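Long-range contacts in solute Binding Protein, BlMnBP1 in complex with mannotriose (Bifidobacterium, PDB 6FUV), which binds manno-oligosaccharides such as mannotriose and probably delivers them to an ABC transporter for uptake: residues A4-P9 with R317-M322; G103-M108 with G122-V127; D107-I112 with I343-D348; Y298-G303 with I363-A368. All coordinates share one frame; numbering follows the deposited sequence.

Interaction 1: A4-P9 with R317-M322; sequences AGVTYP and RQEAAM
Met322 reaches from its helix to the backbone of Val6 to Tyr8, and Glu319 lies against Ala4 and Val6. The Met322 chain starts with CG anti to the backbone N (chi1 -168°) and then bends, which sets the sulfur beside the peptides. Its SD lies 3.6 Å from Tyr8 N and 3.7 Å from Val6 O. Tyr8 CB is also near, 4.2 Å from Met322 SD. One turn back, the extended Glu319 side chain crosses that of Val6, with Glu319 OE2 3.9 Å from Val6 CG2. Glu319 OE1 is 3.9 Å from the methyl CB of Ala4. An alanine in place of Glu319 would probably open a gap beside Val6 CG2 and leave Ala4 CB with less cover. These touches are van der Waals in kind. Polar bonds around them hold the N-terminal tail in place. Gln318 OE1 accepts from Lys3 N, Asn2 ND2 donates to Val6 O, and Lys326 NZ donates to Tyr8 O. The contact thus fastens the N-terminal tail, ahead of strand 22-28, to helix 315-330. Met322 also packs on Ile309 of strand 298-309, and the Tyr8 ring on Met108 of helix 105-108.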
loop_
_atom_site.group_PDB
_atom_site.type_symbol
_atom_site.label_atom_id
_atom_site.label_comp_id
_atom_site.label_asym_id
_atom_site.label_seq_id
_atom_site.Cartn_x
_atom_site.Cartn_y
_atom_site.Cartn_z
ATOM N N ALA A 4 -15.311 -25.310 7.658
ATOM C CA ALA A 4 -15.811 -25.444 9.029
ATOM C C ALA A 4 -17.094 -24.669 9.283
ATOM O O ALA A 4 -17.700 -24.813 10.347
ATOM C CB ALA A 4 -14.778 -24.978 10.054
ATOM N N GLY A 5 -17.541 -23.872 8.329
ATOM C CA GLY A 5 -18.747 -23.092 8.504
ATOM C C GLY A 5 -18.679 -22.109 9.659
ATOM O O GLY A 5 -19.701 -21.563 10.103
ATOM N N VAL A 6 -17.469 -21.875 10.157
ATOM C CA VAL A 6 -17.240 -20.859 11.174
ATOM C C VAL A 6 -16.860 -19.564 10.479
ATOM O O VAL A 6 -15.886 -19.533 9.725
ATOM C CB VAL A 6 -16.140 -21.290 12.150
ATOM C CG1 VAL A 6 -15.748 -20.119 13.043
ATOM C CG2 VAL A 6 -16.621 -22.470 12.966
ATOM N N THR A 7 -17.626 -18.501 10.715
ATOM C CA THR A 7 -17.314 -17.226 10.086
ATOM C C THR A 7 -16.700 -16.244 11.076
ATOM O O THR A 7 -16.780 -16.413 12.288
ATOM C CB THR A 7 -18.556 -16.596 9.436
ATOM O OG1 THR A 7 -19.531 -16.219 10.422
ATOM C CG2 THR A 7 -19.193 -17.534 8.452
ATOM N N TYR A 8 -16.076 -15.201 10.541
ATOM C CA TYR A 8 -15.352 -14.239 11.376
ATOM C C TYR A 8 -16.254 -13.517 12.374
ATOM O O TYR A 8 -15.876 -13.406 13.552
ATOM C CB TYR A 8 -14.604 -13.257 10.452
ATOM C CG TYR A 8 -13.849 -12.132 11.096
ATOM C CD1 TYR A 8 -14.512 -11.078 11.728
ATOM C CD2 TYR A 8 -12.475 -12.074 11.032
ATOM C CE1 TYR A 8 -13.781 -10.028 12.307
ATOM C CE2 TYR A 8 -11.773 -11.034 11.612
ATOM C CZ TYR A 8 -12.440 -10.012 12.236
ATOM O OH TYR A 8 -11.682 -8.998 12.803
ATOM N N PRO A 9 -17.472 -13.078 12.024
ATOM C CA PRO A 9 -18.308 -12.432 13.054
ATOM C C PRO A 9 -18.657 -13.384 14.169
ATOM O O PRO A 9 -18.906 -12.957 15.295
ATOM C CB PRO A 9 -19.558 -11.965 12.280
ATOM C CG PRO A 9 -19.079 -11.842 10.853
ATOM C CD PRO A 9 -18.079 -12.993 10.687
ATOM N N ARG A 317 -7.456 -26.122 9.801
ATOM C CA ARG A 317 -6.516 -25.040 9.539
ATOM C C ARG A 317 -7.233 -23.785 9.088
ATOM O O ARG A 317 -6.811 -22.678 9.440
ATOM C CB ARG A 317 -5.485 -25.450 8.494
ATOM C CG ARG A 317 -4.520 -26.562 8.996
ATOM C CD ARG A 317 -3.325 -26.744 8.054
ATOM N NE ARG A 317 -2.330 -27.577 8.720
ATOM C CZ ARG A 317 -2.225 -28.891 8.571
ATOM N NH1 ARG A 317 -3.016 -29.512 7.727
ATOM N NH2 ARG A 317 -1.320 -29.573 9.260
ATOM N N GLN A 318 -8.311 -23.937 8.300
ATOM C CA GLN A 318 -9.090 -22.778 7.895
ATOM C C GLN A 318 -9.590 -22.038 9.126
ATOM O O GLN A 318 -9.440 -20.828 9.228
ATOM C CB GLN A 318 -10.267 -23.178 6.988
ATOM C CG GLN A 318 -9.901 -23.659 5.603
ATOM C CD GLN A 318 -11.083 -23.834 4.720
ATOM O OE1 GLN A 318 -12.231 -23.734 5.160
ATOM N NE2 GLN A 318 -10.822 -24.010 3.452
ATOM N N GLU A 319 -10.191 -22.747 10.073
ATOM C CA GLU A 319 -10.727 -22.111 11.270
ATOM C C GLU A 319 -9.616 -21.540 12.142
ATOM O O GLU A 319 -9.740 -20.436 12.646
ATOM C CB GLU A 319 -11.574 -23.129 12.039
ATOM C CG GLU A 319 -11.919 -22.714 13.431
ATOM C CD GLU A 319 -12.945 -23.590 14.128
ATOM O OE1 GLU A 319 -13.202 -24.716 13.658
ATOM O OE2 GLU A 319 -13.505 -23.128 15.164
ATOM N N ALA A 320 -8.539 -22.286 12.356
ATOM C CA ALA A 320 -7.413 -21.735 13.100
ATOM C C ALA A 320 -6.896 -20.457 12.444
ATOM O O ALA A 320 -6.569 -19.480 13.126
ATOM C CB ALA A 320 -6.303 -22.781 13.188
ATOM N N ALA A 321 -6.836 -20.435 11.118
ATOM C CA ALA A 321 -6.342 -19.259 10.420
ATOM C C ALA A 321 -7.295 -18.077 10.570
ATOM O O ALA A 321 -6.851 -16.937 10.721
ATOM C CB ALA A 321 -6.129 -19.597 8.941
ATOM N N MET A 322 -8.607 -18.327 10.532
ATOM C CA MET A 322 -9.567 -17.259 10.741
ATOM C C MET A 322 -9.467 -16.706 12.145
ATOM O O MET A 322 -9.549 -15.484 12.330
ATOM C CB MET A 322 -10.962 -17.775 10.485
ATOM C CG MET A 322 -12.004 -16.650 10.396
ATOM S SD MET A 322 -13.260 -16.990 9.137
ATOM C CE MET A 322 -12.227 -17.564 7.808
#

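Interaction 2: G103-M108 with G122-V127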
loop_
_atom_site.group_PDB
_atom_site.type_symbol
_atom_site.label_atom_id
_atom_site.label_comp_id
_atom_site.label_asym_id
_atom_site.label_seq_id
_atom_site.Cartn_x
_atom_site.Cartn_y
_atom_site.Cartn_z
ATOM N N GLY A 103 -17.245 -14.112 5.597
ATOM C CA GLY A 103 -18.646 -13.883 5.886
ATOM C C GLY A 103 -19.224 -12.957 4.835
ATOM O O GLY A 103 -18.557 -12.527 3.909
ATOM N N LYS A 104 -20.491 -12.638 5.029
ATOM C CA LYS A 104 -21.160 -11.626 4.221
ATOM C C LYS A 104 -20.512 -10.270 4.442
ATOM O O LYS A 104 -20.195 -9.902 5.568
ATOM C CB LYS A 104 -22.640 -11.540 4.598
ATOM C CG LYS A 104 -23.494 -12.658 4.204
ATOM C CD LYS A 104 -24.989 -12.365 4.571
ATOM C CE LYS A 104 -25.924 -13.421 3.945
ATOM N NZ LYS A 104 -25.464 -14.815 4.267
ATOM N N THR A 105 -20.320 -9.519 3.365
ATOM C CA THR A 105 -19.697 -8.211 3.491
ATOM C C THR A 105 -20.516 -7.284 4.400
ATOM O O THR A 105 -19.951 -6.493 5.155
ATOM C CB THR A 105 -19.524 -7.588 2.121
ATOM O OG1 THR A 105 -18.726 -8.446 1.294
ATOM C CG2 THR A 105 -18.888 -6.212 2.215
ATOM N N GLU A 106 -21.842 -7.404 4.384
ATOM C CA GLU A 106 -22.636 -6.576 5.270
ATOM C C GLU A 106 -22.418 -6.965 6.724
ATOM O O GLU A 106 -22.488 -6.098 7.597
ATOM C CB GLU A 106 -24.106 -6.650 4.906
ATOM C CG GLU A 106 -24.697 -7.984 4.648
ATOM C CD GLU A 106 -26.220 -7.915 4.374
ATOM O OE1 GLU A 106 -26.888 -6.996 4.937
ATOM O OE2 GLU A 106 -26.735 -8.763 3.582
ATOM N N ASP A 107 -22.108 -8.232 7.023
ATOM C CA ASP A 107 -21.773 -8.533 8.418
ATOM C C ASP A 107 -20.349 -8.081 8.769
ATOM O O ASP A 107 -20.100 -7.549 9.869
ATOM C CB ASP A 107 -21.953 -10.030 8.707
ATOM C CG ASP A 107 -23.395 -10.495 8.535
ATOM O OD1 ASP A 107 -24.333 -9.726 8.795
ATOM O OD2 ASP A 107 -23.589 -11.618 8.087
ATOM N N MET A 108 -19.402 -8.289 7.846
ATOM C CA MET A 108 -18.021 -7.938 8.137
ATOM C C MET A 108 -17.856 -6.421 8.273
ATOM O O MET A 108 -16.945 -5.945 8.958
ATOM C CB MET A 108 -17.088 -8.493 7.054
ATOM C CG MET A 108 -16.845 -9.993 7.107
ATOM S SD MET A 108 -16.001 -10.426 8.632
ATOM C CE MET A 108 -14.383 -9.849 8.300
ATOM N N GLY A 122 -20.774 -9.675 -2.443
ATOM C CA GLY A 122 -21.335 -9.659 -1.114
ATOM C C GLY A 122 -20.601 -10.517 -0.110
ATOM O O GLY A 122 -21.150 -10.783 0.963
ATOM N N GLN A 123 -19.389 -10.970 -0.432
ATOM C CA GLN A 123 -18.576 -11.771 0.459
ATOM C C GLN A 123 -17.189 -11.170 0.570
ATOM O O GLN A 123 -16.624 -10.674 -0.409
ATOM C CB GLN A 123 -18.459 -13.180 -0.037
ATOM C CG GLN A 123 -19.778 -13.814 -0.298
ATOM C CD GLN A 123 -20.093 -14.866 0.686
ATOM O OE1 GLN A 123 -19.288 -15.780 0.934
ATOM N NE2 GLN A 123 -21.292 -14.763 1.276
ATOM N N THR A 124 -16.667 -11.158 1.780
ATOM C CA THR A 124 -15.365 -10.566 2.071
ATOM C C THR A 124 -14.319 -11.666 2.182
ATOM O O THR A 124 -14.476 -12.585 2.996
ATOM C CB THR A 124 -15.422 -9.733 3.351
ATOM O OG1 THR A 124 -16.359 -8.670 3.148
ATOM C CG2 THR A 124 -14.075 -9.191 3.706
ATOM N N TYR A 125 -13.254 -11.547 1.379
ATOM C CA TYR A 125 -12.211 -12.548 1.283
ATOM C C TYR A 125 -10.885 -12.086 1.859
ATOM O O TYR A 125 -9.963 -12.905 1.999
ATOM C CB TYR A 125 -12.013 -12.939 -0.189
ATOM C CG TYR A 125 -13.219 -13.657 -0.747
ATOM C CD1 TYR A 125 -13.406 -15.014 -0.533
ATOM C CD2 TYR A 125 -14.177 -12.980 -1.442
ATOM C CE1 TYR A 125 -14.521 -15.674 -1.058
ATOM C CE2 TYR A 125 -15.288 -13.608 -1.945
ATOM C CZ TYR A 125 -15.477 -14.951 -1.734
ATOM O OH TYR A 125 -16.588 -15.608 -2.201
ATOM N N GLY A 126 -10.784 -10.812 2.222
ATOM C CA GLY A 126 -9.572 -10.270 2.797
ATOM C C GLY A 126 -9.787 -9.298 3.918
ATOM O O GLY A 126 -10.711 -8.518 3.843
ATOM N N VAL A 127 -8.952 -9.353 4.949
ATOM C CA VAL A 127 -8.937 -8.427 6.075
ATOM C C VAL A 127 -7.564 -7.758 6.061
ATOM O O VAL A 127 -6.523 -8.447 6.085
ATOM C CB VAL A 127 -9.202 -9.145 7.410
ATOM C CG1 VAL A 127 -9.056 -8.174 8.599
ATOM C CG2 VAL A 127 -10.581 -9.784 7.375
HETATM O O HOH W 1 -23.524 -15.650 2.183
HETATM O O HOH W 2 -22.905 -8.740 2.138
#
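Thr105 and Thr124 meet hydroxyl to hydroxyl where a short antiparallel bridge runs into a helix. Lys104 and Gln123 form a non-hydrogen-bonded pair of that bridge, and Lys104 is the N-cap of helix 105-108. Two backbone bonds flank the pair. Thr124 N donates to Gly103 O at 3.2 Å. Thr105 N donates to Gly122 O at 2.8 Å. Gly103 has backbone angles at which a CB would collide with the preceding carbonyl O.

The tight part is the buried side. Thr105 OG1 sits beside its own backbone N (chi1 -58°) and donates to Thr124 OG1 at 3.0 Å, the two side chains crossing at about a right angle. Thr124 OG1 in turn is hydrogen-bonded to Ala115 O, so this buried hydroxyl has two partners. A valine in place of Thr105 would probably leave Thr124 OG1 without its donor. Met108 bends at chi2 and chi3 and closes this side, with its CG 4.0 Å from Thr124 CB and its methyl CE 3.9 Å from Val127 CG2.

The other side is looser and wet. The side chains of Lys104 and Gln123 diverge. A water accepts from Lys104 NZ and, weakly, from Gln123 NE2, while Gln123 OE1 is hydrogen-bonded to Ser101 OG. A second water joins the helix start to the turn: it accepts from Glu106 N at 2.8 Å and donates to Gly122 O at 2.9 Å.

Interaction 3: D107-I112 with I343-D348; sequences DMDKEI and IVKNDD
Lys345 reaches over residues 109-112 and grips Asp109 twice. It is the second residue of a type I beta turn from Val344 to Asp347, closed by Asp347 N to Val344 O. Lys345 NZ donates to Asp109 O at 2.8 Å, tilted 22° from the carbonyl plane. The same ammonium makes a salt bridge to Asp109 OD1 at 3.0 Å, coming from above the carboxylate plane. Lys345 CG lies anti to its backbone N (chi1 172°), and bends at chi2 and chi4 turn the amine onto Asp109. The Lys345 amide N donates to Glu111 O at 3.0 Å, through a bent bond.

Other polar groups are served from around the turn. Lys113 NZ donates to Val344 O and Asp347 O. Glu111 OE1 forms a salt bridge with Lys326. A water donates to Lys110 O and Asn346 OD1, joining the two segments, while Asn346 N is hydrogen-bonded to a polyethylene glycol molecule, probably from the crystallisation liquor. The contact thus ties the loop after helix 334-337 to residues 109-112, next to helix 105-108. On the buried side Ile112 and Ile343 lie side by side and point the same way, with Ile112 CB 3.5 Å from Ile343 CG2.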
loop_
_atom_site.group_PDB
_atom_site.type_symbol
_atom_site.label_atom_id
_atom_site.label_comp_id
_atom_site.label_asym_id
_atom_site.label_seq_id
_atom_site.Cartn_x
_atom_site.Cartn_y
_atom_site.Cartn_z
ATOM N N ASP A 107 -22.108 -8.232 7.023
ATOM C CA ASP A 107 -21.773 -8.533 8.418
ATOM C C ASP A 107 -20.349 -8.081 8.769
ATOM O O ASP A 107 -20.100 -7.549 9.869
ATOM C CB ASP A 107 -21.953 -10.030 8.707
ATOM C CG ASP A 107 -23.395 -10.495 8.535
ATOM O OD1 ASP A 107 -24.333 -9.726 8.795
ATOM O OD2 ASP A 107 -23.589 -11.618 8.087
ATOM N N MET A 108 -19.402 -8.289 7.846
ATOM C CA MET A 108 -18.021 -7.938 8.137
ATOM C C MET A 108 -17.856 -6.421 8.273
ATOM O O MET A 108 -16.945 -5.945 8.958
ATOM C CB MET A 108 -17.088 -8.493 7.054
ATOM C CG MET A 108 -16.845 -9.993 7.107
ATOM S SD MET A 108 -16.001 -10.426 8.632
ATOM C CE MET A 108 -14.383 -9.849 8.300
ATOM N N ASP A 109 -18.735 -5.650 7.633
ATOM C CA ASP A 109 -18.674 -4.188 7.676
ATOM C C ASP A 109 -18.991 -3.619 9.056
ATOM O O ASP A 109 -18.573 -2.499 9.365
ATOM C CB ASP A 109 -19.618 -3.644 6.611
ATOM C CG ASP A 109 -19.699 -2.126 6.604
ATOM O OD1 ASP A 109 -18.659 -1.433 6.478
ATOM O OD2 ASP A 109 -20.825 -1.621 6.710
ATOM N N LYS A 110 -19.645 -4.389 9.909
ATOM C CA LYS A 110 -19.826 -4.027 11.308
ATOM C C LYS A 110 -18.619 -4.369 12.176
ATOM O O LYS A 110 -18.530 -3.911 13.322
ATOM C CB LYS A 110 -21.044 -4.757 11.847
ATOM C CG LYS A 110 -22.314 -4.491 11.083
ATOM C CD LYS A 110 -23.269 -5.624 11.294
ATOM C CE LYS A 110 -24.582 -5.412 10.592
ATOM N NZ LYS A 110 -25.593 -6.379 11.273
ATOM N N GLU A 111 -17.688 -5.158 11.652
ATOM C CA GLU A 111 -16.533 -5.650 12.384
ATOM C C GLU A 111 -15.245 -4.973 11.991
ATOM O O GLU A 111 -14.453 -4.679 12.856
ATOM C CB GLU A 111 -16.368 -7.156 12.172
ATOM C CG GLU A 111 -17.475 -8.019 12.751
ATOM C CD GLU A 111 -17.023 -8.734 14.016
ATOM O OE1 GLU A 111 -16.616 -9.905 13.947
ATOM O OE2 GLU A 111 -17.025 -8.104 15.080
ATOM N N ILE A 112 -15.003 -4.736 10.703
ATOM C CA ILE A 112 -13.742 -4.166 10.249
ATOM C C ILE A 112 -13.983 -2.988 9.318
ATOM O O ILE A 112 -15.016 -2.884 8.671
ATOM C CB ILE A 112 -12.848 -5.241 9.545
ATOM C CG1 ILE A 112 -13.591 -5.873 8.350
ATOM C CG2 ILE A 112 -12.470 -6.275 10.525
ATOM C CD1 ILE A 112 -12.670 -6.600 7.371
ATOM N N ILE A 343 -7.864 -1.618 12.008
ATOM C CA ILE A 343 -8.924 -2.130 11.155
ATOM C C ILE A 343 -10.207 -2.471 11.896
ATOM O O ILE A 343 -11.279 -2.491 11.283
ATOM C CB ILE A 343 -8.408 -3.370 10.401
ATOM C CG1 ILE A 343 -7.422 -2.949 9.314
ATOM C CG2 ILE A 343 -9.501 -4.142 9.715
ATOM C CD1 ILE A 343 -8.081 -1.971 8.241
ATOM N N VAL A 344 -10.147 -2.699 13.199
ATOM C CA VAL A 344 -11.393 -2.798 13.930
ATOM C C VAL A 344 -12.244 -1.580 13.565
ATOM O O VAL A 344 -11.799 -0.433 13.666
ATOM C CB VAL A 344 -11.139 -2.880 15.445
ATOM C CG1 VAL A 344 -12.467 -2.787 16.168
ATOM C CG2 VAL A 344 -10.425 -4.132 15.856
ATOM N N LYS A 345 -13.513 -1.836 13.247
ATOM C CA LYS A 345 -14.309 -0.884 12.473
ATOM C C LYS A 345 -14.412 0.466 13.157
ATOM O O LYS A 345 -14.216 1.501 12.519
ATOM C CB LYS A 345 -15.714 -1.440 12.217
ATOM C CG LYS A 345 -16.714 -0.425 11.572
ATOM C CD LYS A 345 -16.197 0.030 10.231
ATOM C CE LYS A 345 -17.133 0.970 9.545
ATOM N NZ LYS A 345 -18.270 0.278 8.896
ATOM N N ASN A 346 -14.781 0.488 14.436
ATOM C CA ASN A 346 -15.026 1.755 15.120
ATOM C C ASN A 346 -13.932 2.096 16.119
ATOM O O ASN A 346 -14.164 2.812 17.084
ATOM C CB ASN A 346 -16.377 1.767 15.840
ATOM C CG ASN A 346 -17.554 1.526 14.921
ATOM O OD1 ASN A 346 -18.276 0.583 15.108
ATOM N ND2 ASN A 346 -17.774 2.413 13.964
ATOM N N ASP A 347 -12.737 1.604 15.886
ATOM C CA ASP A 347 -11.538 2.099 16.540
ATOM C C ASP A 347 -11.133 3.376 15.806
ATOM O O ASP A 347 -10.807 3.359 14.612
ATOM C CB ASP A 347 -10.430 1.049 16.489
ATOM C CG ASP A 347 -9.195 1.458 17.300
ATOM O OD1 ASP A 347 -9.024 2.666 17.499
ATOM O OD2 ASP A 347 -8.443 0.569 17.746
ATOM N N ASP A 348 -11.209 4.503 16.504
ATOM C CA ASP A 348 -10.907 5.813 15.939
ATOM C C ASP A 348 -9.482 6.257 16.200
ATOM O O ASP A 348 -9.080 7.284 15.704
ATOM C CB ASP A 348 -11.885 6.832 16.516
ATOM C CG ASP A 348 -13.342 6.555 16.097
ATOM O OD1 ASP A 348 -13.573 6.256 14.922
ATOM O OD2 ASP A 348 -14.260 6.653 16.939
HETATM O O HOH W 3 -20.059 -1.365 13.617
#

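Interaction 4: Y298-G303 with I363-A368. With BMA (beta-D-mannopyranose), chain B.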
loop_
_atom_site.group_PDB
_atom_site.type_symbol
_atom_site.label_atom_id
_atom_site.label_comp_id
_atom_site.label_asym_id
_atom_site.label_seq_id
_atom_site.Cartn_x
_atom_site.Cartn_y
_atom_site.Cartn_z
ATOM N N TYR A 298 -5.800 15.908 0.584
ATOM C CA TYR A 298 -6.585 14.694 0.738
ATOM C C TYR A 298 -5.640 13.518 0.690
ATOM O O TYR A 298 -4.580 13.592 0.088
ATOM C CB TYR A 298 -7.654 14.543 -0.371
ATOM C CG TYR A 298 -8.644 15.644 -0.487
ATOM C CD1 TYR A 298 -8.329 16.827 -1.123
ATOM C CD2 TYR A 298 -9.928 15.504 0.039
ATOM C CE1 TYR A 298 -9.263 17.863 -1.220
ATOM C CE2 TYR A 298 -10.833 16.496 -0.045
ATOM C CZ TYR A 298 -10.518 17.672 -0.684
ATOM O OH TYR A 298 -11.461 18.632 -0.713
ATOM N N ALA A 299 -6.024 12.443 1.349
ATOM C CA ALA A 299 -5.314 11.179 1.266
ATOM C C ALA A 299 -6.296 10.020 1.139
ATOM O O ALA A 299 -7.229 9.870 1.923
ATOM C CB ALA A 299 -4.447 10.981 2.499
ATOM N N THR A 300 -6.075 9.179 0.154
ATOM C CA THR A 300 -6.874 7.973 0.035
ATOM C C THR A 300 -6.581 7.080 1.224
ATOM O O THR A 300 -5.422 6.854 1.584
ATOM C CB THR A 300 -6.578 7.232 -1.269
ATOM O OG1 THR A 300 -6.812 8.123 -2.358
ATOM C CG2 THR A 300 -7.507 6.069 -1.408
ATOM N N LEU A 301 -7.637 6.583 1.845
ATOM C CA LEU A 301 -7.539 5.534 2.848
ATOM C C LEU A 301 -7.823 4.203 2.160
ATOM O O LEU A 301 -8.906 3.994 1.600
ATOM C CB LEU A 301 -8.508 5.774 3.995
ATOM C CG LEU A 301 -8.613 4.760 5.109
ATOM C CD1 LEU A 301 -7.275 4.483 5.700
ATOM C CD2 LEU A 301 -9.653 5.282 6.135
ATOM N N ALA A 302 -6.835 3.319 2.181
ATOM C CA ALA A 302 -6.983 2.008 1.567
ATOM C C ALA A 302 -6.178 1.020 2.388
ATOM O O ALA A 302 -5.296 1.382 3.169
ATOM C CB ALA A 302 -6.560 1.981 0.095
ATOM N N GLY A 303 -6.510 -0.244 2.246
ATOM C CA GLY A 303 -5.832 -1.244 3.040
ATOM C C GLY A 303 -4.354 -1.402 2.710
ATOM O O GLY A 303 -3.888 -1.163 1.586
ATOM N N ILE A 363 -10.001 9.922 2.632
ATOM C CA ILE A 363 -11.184 9.454 1.920
ATOM C C ILE A 363 -10.934 8.047 1.371
ATOM O O ILE A 363 -10.008 7.837 0.578
ATOM C CB ILE A 363 -11.552 10.406 0.779
ATOM C CG1 ILE A 363 -10.340 10.862 0.028
ATOM C CG2 ILE A 363 -12.268 11.679 1.366
ATOM C CD1 ILE A 363 -10.705 11.699 -1.288
ATOM N N VAL A 364 -11.767 7.100 1.791
ATOM C CA VAL A 364 -11.862 5.792 1.157
ATOM C C VAL A 364 -12.454 5.907 -0.237
ATOM O O VAL A 364 -13.402 6.651 -0.459
ATOM C CB VAL A 364 -12.726 4.878 2.034
ATOM C CG1 VAL A 364 -12.956 3.566 1.333
ATOM C CG2 VAL A 364 -12.111 4.727 3.433
ATOM N N ASP A 365 -11.903 5.166 -1.181
ATOM C CA ASP A 365 -12.418 5.183 -2.545
ATOM C C ASP A 365 -13.852 4.650 -2.578
ATOM O O ASP A 365 -14.147 3.609 -2.006
ATOM C CB ASP A 365 -11.536 4.325 -3.467
ATOM C CG ASP A 365 -10.366 5.081 -4.081
ATOM O OD1 ASP A 365 -10.327 6.334 -4.085
ATOM O OD2 ASP A 365 -9.478 4.394 -4.587
ATOM N N ALA A 366 -14.726 5.341 -3.297
ATOM C CA ALA A 366 -16.070 4.847 -3.545
ATOM C C ALA A 366 -15.981 3.548 -4.322
ATOM O O ALA A 366 -15.047 3.348 -5.100
ATOM C CB ALA A 366 -16.883 5.845 -4.362
ATOM N N PRO A 367 -16.922 2.642 -4.121
ATOM C CA PRO A 367 -16.974 1.441 -4.959
ATOM C C PRO A 367 -17.442 1.763 -6.376
ATOM O O PRO A 367 -17.886 2.857 -6.699
ATOM C CB PRO A 367 -17.975 0.539 -4.227
ATOM C CG PRO A 367 -18.809 1.470 -3.449
ATOM C CD PRO A 367 -17.900 2.592 -3.028
ATOM N N ALA A 368 -17.374 0.767 -7.241
ATOM C CA ALA A 368 -17.914 0.933 -8.578
ATOM C C ALA A 368 -19.401 1.210 -8.497
ATOM O O ALA A 368 -20.068 0.827 -7.551
ATOM C CB ALA A 368 -17.663 -0.335 -9.413
HETATM C C1 BMA B . 2.094 -2.187 0.428
HETATM C C2 BMA B . 1.240 -1.012 0.866
HETATM C C3 BMA B . -0.248 -1.245 0.544
HETATM C C4 BMA B . -0.360 -1.718 -0.941
HETATM C C5 BMA B . 0.542 -2.906 -1.175
HETATM C C6 BMA B . 0.451 -3.446 -2.595
HETATM O O2 BMA B . 1.692 0.150 0.136
HETATM O O3 BMA B . -1.107 -0.104 0.784
HETATM O O4 BMA B . -1.657 -2.087 -1.245
HETATM O O5 BMA B . 1.875 -2.498 -0.930
HETATM O O6 BMA B . 1.001 -2.497 -3.476
HETATM O O HOH W 4 -9.792 3.022 -0.725
#
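Leu301 and Val364 meet because Leu301 CG stands anti to its backbone N (chi1 177°) while Val364 CG2 lies beside its own N. Leu301 CD2 is then 3.7 Å from Val364 CG2. Ile363 holds CG1 between its N and its carbonyl carbon (chi1 42°), and its CD1 comes to 4.1 Å from Tyr298 CD2, obliquely to the ring. The backbones pair as parallel strands, with Thr300 bridged to Ile363; Leu301 and Val364 lie on the opposite face from Thr300 and Ile363. Ile363 N donates to Ala299 O at 2.9 Å, and Leu301 N donates to Ile363 O at 3.0 Å. Past Val364 the chains part, and a water takes over: it donates to Leu301 O at 2.7 Å and accepts from Asp365 N at 3.0 Å. Strand 298-309 runs on to the sugar site. There Gly303 O accepts from O3 of a mannose unit at 3.1 Å, and the same sugar is also hydrogen-bonded to Gln189 NE2. Strand 361-364 thus pairs with a strand that helps line the mannotriose pocket. That strand also pairs antiparallel with strand 123-132, and Asp365 packs against helix 201-205.

Interactions 1, 2 and 3 form one cluster. Interaction 2 lies about 13 Å from interaction 1 and about 11 Å from interaction 3, centre to centre. Interactions 2 and 3 share Asp107 and Met108, and Tyr8 of interaction 1 touches Met108, Glu111 and Ile112. Interaction 4 stands apart, about 28 Å from interaction 1, centre to centre, and is the one that touches the sugar. Strands 123-132 and 298-309, neighbours in one sheet, connect interactions 2 and 4. Along the chain interaction 2 closes before interaction 4 opens, while interactions 1, 3 and 4 cross one another. Segments far apart in sequence are therefore gathered around one sheet, whose strand 298-309 runs to the mannotriose site.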